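Local coordinates for fiber protein 2 (Fowl adenovirus 1, PDB 2VTW), which forms the short fibre spikes on the viral capsid and, through its trimeric C-terminal head domain, probably attaches the virion to a receptor on the host cell, at the interface of chains A and B. Sequence-based numbering; all coordinates share one arbitrary frame. Chains: chain A/B, Fiber protein 2.

Contact 1: the interface of chains A and B. Residues chain A 49, 133-135, 189-191; chain B 108, 110, 128-130, 150, 195.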
# COMPACT_ATOMS: atom_id res chain seq x y z
N TYR A 49 -8.37 4.52 -11.28
CA TYR A 49 -7.88 5.69 -12.02
C TYR A 49 -8.99 6.75 -12.15
O TYR A 49 -10.17 6.40 -12.33
CB TYR A 49 -7.43 5.33 -13.41
CG TYR A 49 -6.28 4.36 -13.56
CD1 TYR A 49 -4.95 4.82 -13.65
CD2 TYR A 49 -6.51 3.01 -13.69
CE1 TYR A 49 -3.90 3.93 -13.83
CE2 TYR A 49 -5.49 2.14 -13.86
CZ TYR A 49 -4.19 2.59 -13.93
OH TYR A 49 -3.19 1.64 -14.11
N SER A 133 0.37 9.18 -1.32
CA SER A 133 0.85 10.31 -2.12
C SER A 133 1.04 9.93 -3.56
O SER A 133 1.68 8.95 -3.86
CB SER A 133 2.14 10.88 -1.52
OG SER A 133 1.95 11.25 -0.14
N TYR A 134 0.45 10.71 -4.48
CA TYR A 134 0.59 10.46 -5.92
C TYR A 134 1.03 11.71 -6.65
O TYR A 134 0.78 12.84 -6.22
CB TYR A 134 -0.74 9.98 -6.57
CG TYR A 134 -1.23 8.72 -5.98
CD1 TYR A 134 -1.06 7.50 -6.61
CD2 TYR A 134 -1.87 8.75 -4.75
CE1 TYR A 134 -1.50 6.32 -6.01
CE2 TYR A 134 -2.30 7.60 -4.15
CZ TYR A 134 -2.11 6.40 -4.78
OH TYR A 134 -2.58 5.30 -4.12
N ARG A 135 1.68 11.49 -7.77
CA ARG A 135 1.85 12.56 -8.73
C ARG A 135 1.04 12.21 -9.98
O ARG A 135 1.26 11.18 -10.59
CB ARG A 135 3.31 12.77 -9.08
CG ARG A 135 3.51 13.93 -10.04
CD ARG A 135 4.94 14.05 -10.54
NE ARG A 135 5.81 14.68 -9.53
CZ ARG A 135 6.88 14.12 -8.97
NH1 ARG A 135 7.29 12.91 -9.29
NH2 ARG A 135 7.60 14.82 -8.08
N ILE A 189 -4.89 10.56 -12.78
CA ILE A 189 -4.27 10.08 -11.56
C ILE A 189 -4.54 8.61 -11.42
O ILE A 189 -5.64 8.14 -11.72
CB ILE A 189 -4.79 10.82 -10.31
CG1 ILE A 189 -4.13 10.30 -9.03
CG2 ILE A 189 -6.29 10.66 -10.21
CD1 ILE A 189 -4.33 11.20 -7.83
N GLY A 190 -3.51 7.89 -10.96
CA GLY A 190 -3.63 6.48 -10.60
C GLY A 190 -2.45 5.65 -11.07
O GLY A 190 -1.50 6.19 -11.66
N PRO A 191 -2.51 4.34 -10.83
CA PRO A 191 -3.60 3.66 -10.11
C PRO A 191 -3.55 3.95 -8.61
O PRO A 191 -2.48 3.89 -8.00
CB PRO A 191 -3.36 2.17 -10.39
CG PRO A 191 -1.91 2.07 -10.73
CD PRO A 191 -1.47 3.40 -11.27
N ASN B 108 -0.73 1.59 -18.85
CA ASN B 108 -1.10 2.68 -17.96
C ASN B 108 -1.94 3.74 -18.70
O ASN B 108 -1.44 4.45 -19.59
CB ASN B 108 0.18 3.27 -17.34
CG ASN B 108 -0.08 4.26 -16.27
OD1 ASN B 108 -1.20 4.76 -16.11
ND2 ASN B 108 0.99 4.62 -15.53
N ILE B 110 -3.00 6.58 -17.84
CA ILE B 110 -2.61 7.99 -17.69
C ILE B 110 -1.51 8.43 -18.70
O ILE B 110 -1.21 9.61 -18.78
CB ILE B 110 -2.25 8.37 -16.21
CG1 ILE B 110 -0.78 8.05 -15.87
CG2 ILE B 110 -3.28 7.76 -15.21
CD1 ILE B 110 -0.41 8.37 -14.44
N PHE B 128 5.16 9.30 -12.18
CA PHE B 128 3.70 9.37 -12.15
C PHE B 128 3.09 8.11 -11.61
O PHE B 128 3.05 7.09 -12.29
CB PHE B 128 3.17 9.68 -13.57
CG PHE B 128 3.78 10.92 -14.16
CD1 PHE B 128 3.50 12.15 -13.61
CD2 PHE B 128 4.67 10.84 -15.22
CE1 PHE B 128 4.08 13.29 -14.13
CE2 PHE B 128 5.24 11.98 -15.75
CZ PHE B 128 4.95 13.22 -15.19
N GLY B 129 2.60 8.20 -10.39
CA GLY B 129 2.10 7.05 -9.65
C GLY B 129 2.35 7.27 -8.18
O GLY B 129 2.66 8.40 -7.76
N VAL B 130 2.24 6.20 -7.40
CA VAL B 130 2.37 6.27 -5.95
C VAL B 130 3.83 6.52 -5.57
O VAL B 130 4.73 6.05 -6.24
CB VAL B 130 1.87 4.94 -5.26
CG1 VAL B 130 2.86 3.78 -5.50
CG2 VAL B 130 1.57 5.14 -3.76
N ARG B 150 9.22 5.71 -6.19
CA ARG B 150 8.13 6.04 -7.10
C ARG B 150 7.93 4.90 -8.08
O ARG B 150 8.89 4.37 -8.65
CB ARG B 150 8.38 7.37 -7.85
CG ARG B 150 7.29 7.76 -8.88
CD ARG B 150 6.12 8.48 -8.30
NE ARG B 150 6.58 9.70 -7.63
CZ ARG B 150 5.83 10.53 -6.92
NH1 ARG B 150 4.53 10.34 -6.79
NH2 ARG B 150 6.41 11.58 -6.35
N THR B 195 1.12 -2.54 -6.22
CA THR B 195 -0.06 -3.15 -6.83
C THR B 195 -0.54 -2.29 -8.02
O THR B 195 -0.67 -1.05 -7.92
CB THR B 195 -1.21 -3.31 -5.80
OG1 THR B 195 -0.72 -4.06 -4.67
CG2 THR B 195 -2.43 -4.06 -6.44
O HOH W 1 1.02 5.44 -12.82
O HOH W 2 9.19 10.74 -8.50
O HOH W 3 0.65 3.86 -8.27
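A short antiparallel beta pairing between subunits of the trimeric fibre head centres this contact: the end of strand 129-135 in chain A runs against the start of the same strand in chain B, A:Tyr134 opposite B:Val130 and A:Arg135 opposite B:Gly129. The backbone N of A:Arg135 donates to the carbonyl O of B:Gly129 at 3.2 Å, approaching from above the carbonyl plane, while the return bond, from N of B:Gly129 to O of A:Arg135, is weak. That carbonyl is gripped twice, since NH1 of B:Arg150 also donates to it at 2.9 Å, the oxygen lying almost exactly in the guanidinium plane. Bends at chi2 (85°) and chi3 (58°) turn the B:Arg150 head toward this carbonyl of its own chain and across A:Arg135. The two guanidiniums, turned 45° from each other, share water 2, bound by NE of B:Arg150 and NH1 of A:Arg135, probably easing their like charges. The aliphatic part of A:Arg135 crosses B:Phe128 obliquely, CD lying 3.8 Å from ring atom CE1. On the other flank the A:Tyr134 ring leans CD1 and CE1 against B:Val130, CE1 coming 3.7 Å from CB. Water 1 ties the carbonyl O of A:Gly190 to ND2 of B:Asn108 and O of B:Phe128. B:Ile110 puts CG2 3.7 Å from CD1 of A:Tyr49. Strands 129-135, 43-53 and 185-197 of chain A thus receive strands 129-135 and 147-157 and the loop at B:Asn108 and B:Ile110 of its neighbour.

Contact 2: the interface of chains A and B. Residues chain A 4-6, 38, 40; chain B 3-4, 40-41, 43.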
# COMPACT_ATOMS: atom_id res chain seq x y z
N VAL A 4 -12.05 -16.20 -4.83
CA VAL A 4 -11.57 -14.97 -5.48
C VAL A 4 -12.59 -14.48 -6.53
O VAL A 4 -13.10 -15.28 -7.31
CB VAL A 4 -10.20 -15.21 -6.16
CG1 VAL A 4 -9.69 -13.89 -6.75
CG2 VAL A 4 -9.19 -15.80 -5.17
N ALA A 5 -12.90 -13.19 -6.52
CA ALA A 5 -13.82 -12.56 -7.48
C ALA A 5 -13.30 -11.17 -7.86
O ALA A 5 -12.57 -10.56 -7.10
CB ALA A 5 -15.23 -12.44 -6.90
N ALA A 6 -13.69 -10.70 -9.05
CA ALA A 6 -13.29 -9.41 -9.65
C ALA A 6 -14.49 -8.61 -10.13
O ALA A 6 -15.43 -9.19 -10.67
CB ALA A 6 -12.35 -9.67 -10.84
N ILE A 38 -10.79 -6.62 -6.61
CA ILE A 38 -10.77 -8.06 -6.38
C ILE A 38 -11.13 -8.33 -4.91
O ILE A 38 -10.82 -7.51 -4.02
CB ILE A 38 -9.42 -8.76 -6.81
CG1 ILE A 38 -8.26 -8.27 -5.98
CG2 ILE A 38 -9.14 -8.59 -8.38
CD1 ILE A 38 -7.03 -9.22 -5.90
N THR A 40 -10.40 -11.29 -2.35
CA THR A 40 -9.67 -12.51 -2.08
C THR A 40 -10.01 -12.91 -0.66
O THR A 40 -9.50 -12.33 0.30
CB THR A 40 -8.11 -12.30 -2.18
OG1 THR A 40 -7.77 -11.77 -3.46
CG2 THR A 40 -7.35 -13.60 -2.03
N SER B 3 -6.86 -19.02 -11.06
CA SER B 3 -7.14 -17.59 -11.00
C SER B 3 -6.02 -16.78 -10.28
O SER B 3 -6.05 -15.53 -10.24
CB SER B 3 -8.45 -17.40 -10.27
OG SER B 3 -8.34 -18.05 -9.01
N VAL B 4 -5.07 -17.50 -9.71
CA VAL B 4 -3.90 -16.96 -8.98
C VAL B 4 -2.62 -17.62 -9.49
O VAL B 4 -2.58 -18.82 -9.69
CB VAL B 4 -3.99 -17.24 -7.43
CG1 VAL B 4 -2.75 -16.67 -6.72
CG2 VAL B 4 -5.26 -16.64 -6.84
N THR B 40 -3.52 -12.06 -9.01
CA THR B 40 -4.79 -12.59 -8.50
C THR B 40 -5.85 -12.02 -9.42
O THR B 40 -6.16 -10.84 -9.35
CB THR B 40 -5.10 -12.17 -7.02
OG1 THR B 40 -3.95 -12.40 -6.19
CG2 THR B 40 -6.31 -12.96 -6.45
N MET B 41 -6.33 -12.87 -10.33
CA MET B 41 -7.45 -12.56 -11.23
C MET B 41 -7.34 -11.15 -11.84
O MET B 41 -8.28 -10.37 -11.82
CB MET B 41 -8.78 -12.74 -10.48
CG MET B 41 -10.01 -12.87 -11.39
SD MET B 41 -11.49 -13.53 -10.53
CE MET B 41 -10.99 -15.21 -10.21
N MET B 43 -5.07 -8.66 -10.99
CA MET B 43 -4.41 -7.65 -10.16
C MET B 43 -2.98 -8.13 -9.84
O MET B 43 -2.78 -9.24 -9.31
CB MET B 43 -5.22 -7.39 -8.90
CG MET B 43 -4.78 -6.14 -8.15
SD MET B 43 -5.13 -4.61 -9.00
CE MET B 43 -6.95 -4.54 -8.70
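Strands 4-10 and 28-40 of chain A meet the end of strand 28-40, the turn at B:Met41 and the start of strand 43-53 in chain B. The patch belongs to the homotrimeric head of the adenovirus fibre family and is held by apolar contact, with no polar pair across it in bonding range. B:Thr40 presents its methyl rather than its hydroxyl: CG2 is anti to the backbone N while OG1 turns back beside that nitrogen (chi1 -48°). The methyl meets CG1 of A:Val4 at 3.5 Å, the two side chains crossing obliquely. It also points tip to tip at OG1 of A:Thr40, its counterpart in chain A. A:Ile38 enters at about a right angle, its CD1 resting 3.7 Å from CB of B:Thr40. That branch starts from the crowded position between backbone N and carbonyl carbon (chi1 64°), and its tip also reaches CB of B:Met43 at 4.0 Å. B:Met41 slides past A:Val4 in the opposite direction. Extended to SD and then bent at chi3 (-68°), it lays SD 4.0 Å from CB of A:Ala6 and brings CE to 3.9 Å from CG1 of A:Val4. The sulfur lies alongside the backbone of strand 4-10, near CA of A:Ala5, and CE ends beside the A:Val4 carbonyl.

Contact 3: the interface of chains A and B. Residues chain A 36, 47, 49, 191, 193; chain B 43, 109, 195-197.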
# COMPACT_ATOMS: atom_id res chain seq x y z
N GLN A 36 -11.15 -1.25 -10.79
CA GLN A 36 -10.92 -2.68 -10.87
C GLN A 36 -10.72 -3.16 -9.45
O GLN A 36 -9.78 -2.71 -8.77
CB GLN A 36 -9.68 -2.98 -11.71
CG GLN A 36 -9.85 -2.66 -13.22
CD GLN A 36 -8.57 -2.71 -14.00
OE1 GLN A 36 -7.79 -1.76 -13.95
NE2 GLN A 36 -8.32 -3.81 -14.71
N SER A 47 -8.44 -0.93 -7.19
CA SER A 47 -7.59 -0.08 -8.04
C SER A 47 -8.45 0.91 -8.80
O SER A 47 -9.40 0.51 -9.50
CB SER A 47 -6.77 -0.92 -9.01
OG SER A 47 -6.09 -0.10 -9.95
N TYR A 49 -8.37 4.52 -11.28
CA TYR A 49 -7.88 5.69 -12.02
C TYR A 49 -8.99 6.75 -12.15
O TYR A 49 -10.17 6.40 -12.33
CB TYR A 49 -7.43 5.33 -13.41
CG TYR A 49 -6.28 4.36 -13.56
CD1 TYR A 49 -4.95 4.82 -13.65
CD2 TYR A 49 -6.51 3.01 -13.69
CE1 TYR A 49 -3.90 3.93 -13.83
CE2 TYR A 49 -5.49 2.14 -13.86
CZ TYR A 49 -4.19 2.59 -13.93
OH TYR A 49 -3.19 1.64 -14.11
N PRO A 191 -2.51 4.34 -10.83
CA PRO A 191 -3.60 3.66 -10.11
C PRO A 191 -3.55 3.95 -8.61
O PRO A 191 -2.48 3.89 -8.00
CB PRO A 191 -3.36 2.17 -10.39
CG PRO A 191 -1.91 2.07 -10.73
CD PRO A 191 -1.47 3.40 -11.27
N VAL A 193 -4.49 2.57 -5.21
CA VAL A 193 -4.83 1.22 -4.75
C VAL A 193 -5.13 1.28 -3.27
O VAL A 193 -4.37 1.86 -2.47
CB VAL A 193 -3.77 0.15 -5.10
CG1 VAL A 193 -4.19 -1.20 -4.61
CG2 VAL A 193 -3.49 0.08 -6.61
N MET B 43 -5.07 -8.66 -10.99
CA MET B 43 -4.41 -7.65 -10.16
C MET B 43 -2.98 -8.13 -9.84
O MET B 43 -2.78 -9.24 -9.31
CB MET B 43 -5.22 -7.39 -8.90
CG MET B 43 -4.78 -6.14 -8.15
SD MET B 43 -5.13 -4.61 -9.00
CE MET B 43 -6.95 -4.54 -8.70
N PRO B 109 -3.24 3.85 -18.33
CA PRO B 109 -4.13 4.76 -19.04
C PRO B 109 -3.82 6.22 -18.84
O PRO B 109 -4.29 7.05 -19.62
CB PRO B 109 -5.51 4.43 -18.46
CG PRO B 109 -5.24 3.96 -17.12
CD PRO B 109 -3.97 3.14 -17.27
N THR B 195 1.12 -2.54 -6.22
CA THR B 195 -0.06 -3.15 -6.83
C THR B 195 -0.54 -2.29 -8.02
O THR B 195 -0.67 -1.05 -7.92
CB THR B 195 -1.21 -3.31 -5.80
OG1 THR B 195 -0.72 -4.06 -4.67
CG2 THR B 195 -2.43 -4.06 -6.44
N CYS B 196 -0.76 -2.97 -9.14
CA CYS B 196 -1.33 -2.35 -10.34
C CYS B 196 -2.15 -3.40 -11.08
O CYS B 196 -1.99 -4.59 -10.82
CB CYS B 196 -0.22 -1.78 -11.27
SG CYS B 196 0.84 -3.02 -11.91
N PRO B 197 -3.07 -2.95 -11.95
CA PRO B 197 -3.76 -3.91 -12.81
C PRO B 197 -2.82 -4.71 -13.71
O PRO B 197 -1.89 -4.15 -14.31
CB PRO B 197 -4.70 -3.04 -13.63
CG PRO B 197 -4.89 -1.77 -12.78
CD PRO B 197 -3.54 -1.58 -12.16
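Ring packing leads in this part of the fibre-head trimer interface, where strands 28-40, 43-53 and 185-197 of chain A face strands 43-53 and 185-197 and the loop at B:Pro109 of chain B. B:Pro109 lies over the face of the A:Tyr49 ring in a CH-pi contact, its CG 3.4 Å from the ring centroid. The opposite face is backed by CA of A:Pro191, offset toward the rim, so the ring is sandwiched, which should restrict its rotation. At chi1 -63° its CG is anti to the carbonyl carbon, and the phenol tip OH points at CD of B:Pro197, 3.8 Å away.

Aliphatic contacts follow. B:Pro197 enters between A:Gln36, A:Ser47 and A:Tyr49, its CB 3.9 Å from CD of A:Gln36, whose side chain crosses it at about a right angle. B:Met43, doubly bent, turns its terminal CE to CB of A:Ser47 at 3.6 Å. A:Val193 crosses B:Thr195 at about a right angle, CG1 meeting the threonine methyl CG2 at 3.8 Å.

Other carbons are set against oxygens without a hydrogen bond: CG of B:Pro197 faces the hydroxyl OG of A:Ser47 at 3.5 Å, and the other branch of A:Val193, CG2, faces the B:Thr195 carbonyl O at 3.3 Å. The close-fitting shapes probably help to set neighbouring subunits in register and hold the head as a trimer.

Contact 3 forms the middle of a continuous seam: its C-alpha centre lies about 9 Å from that of contact 1 and about 13 Å from that of contact 2, and the centres of contacts 1 and 2 are about 21 Å apart. Contacts 1 and 3 share A:Tyr49, A:Pro191 and B:Thr195; contacts 2 and 3 share B:Met43. Strand 43-53 supplies residues to all three. The seam changes from strand pairing and water bridges at contact 1 to apolar fitting at contacts 2 and 3. Repeated around the homotrimer, this graded surface illustrates how directional bonds and shape complementarity together can join identical subunits.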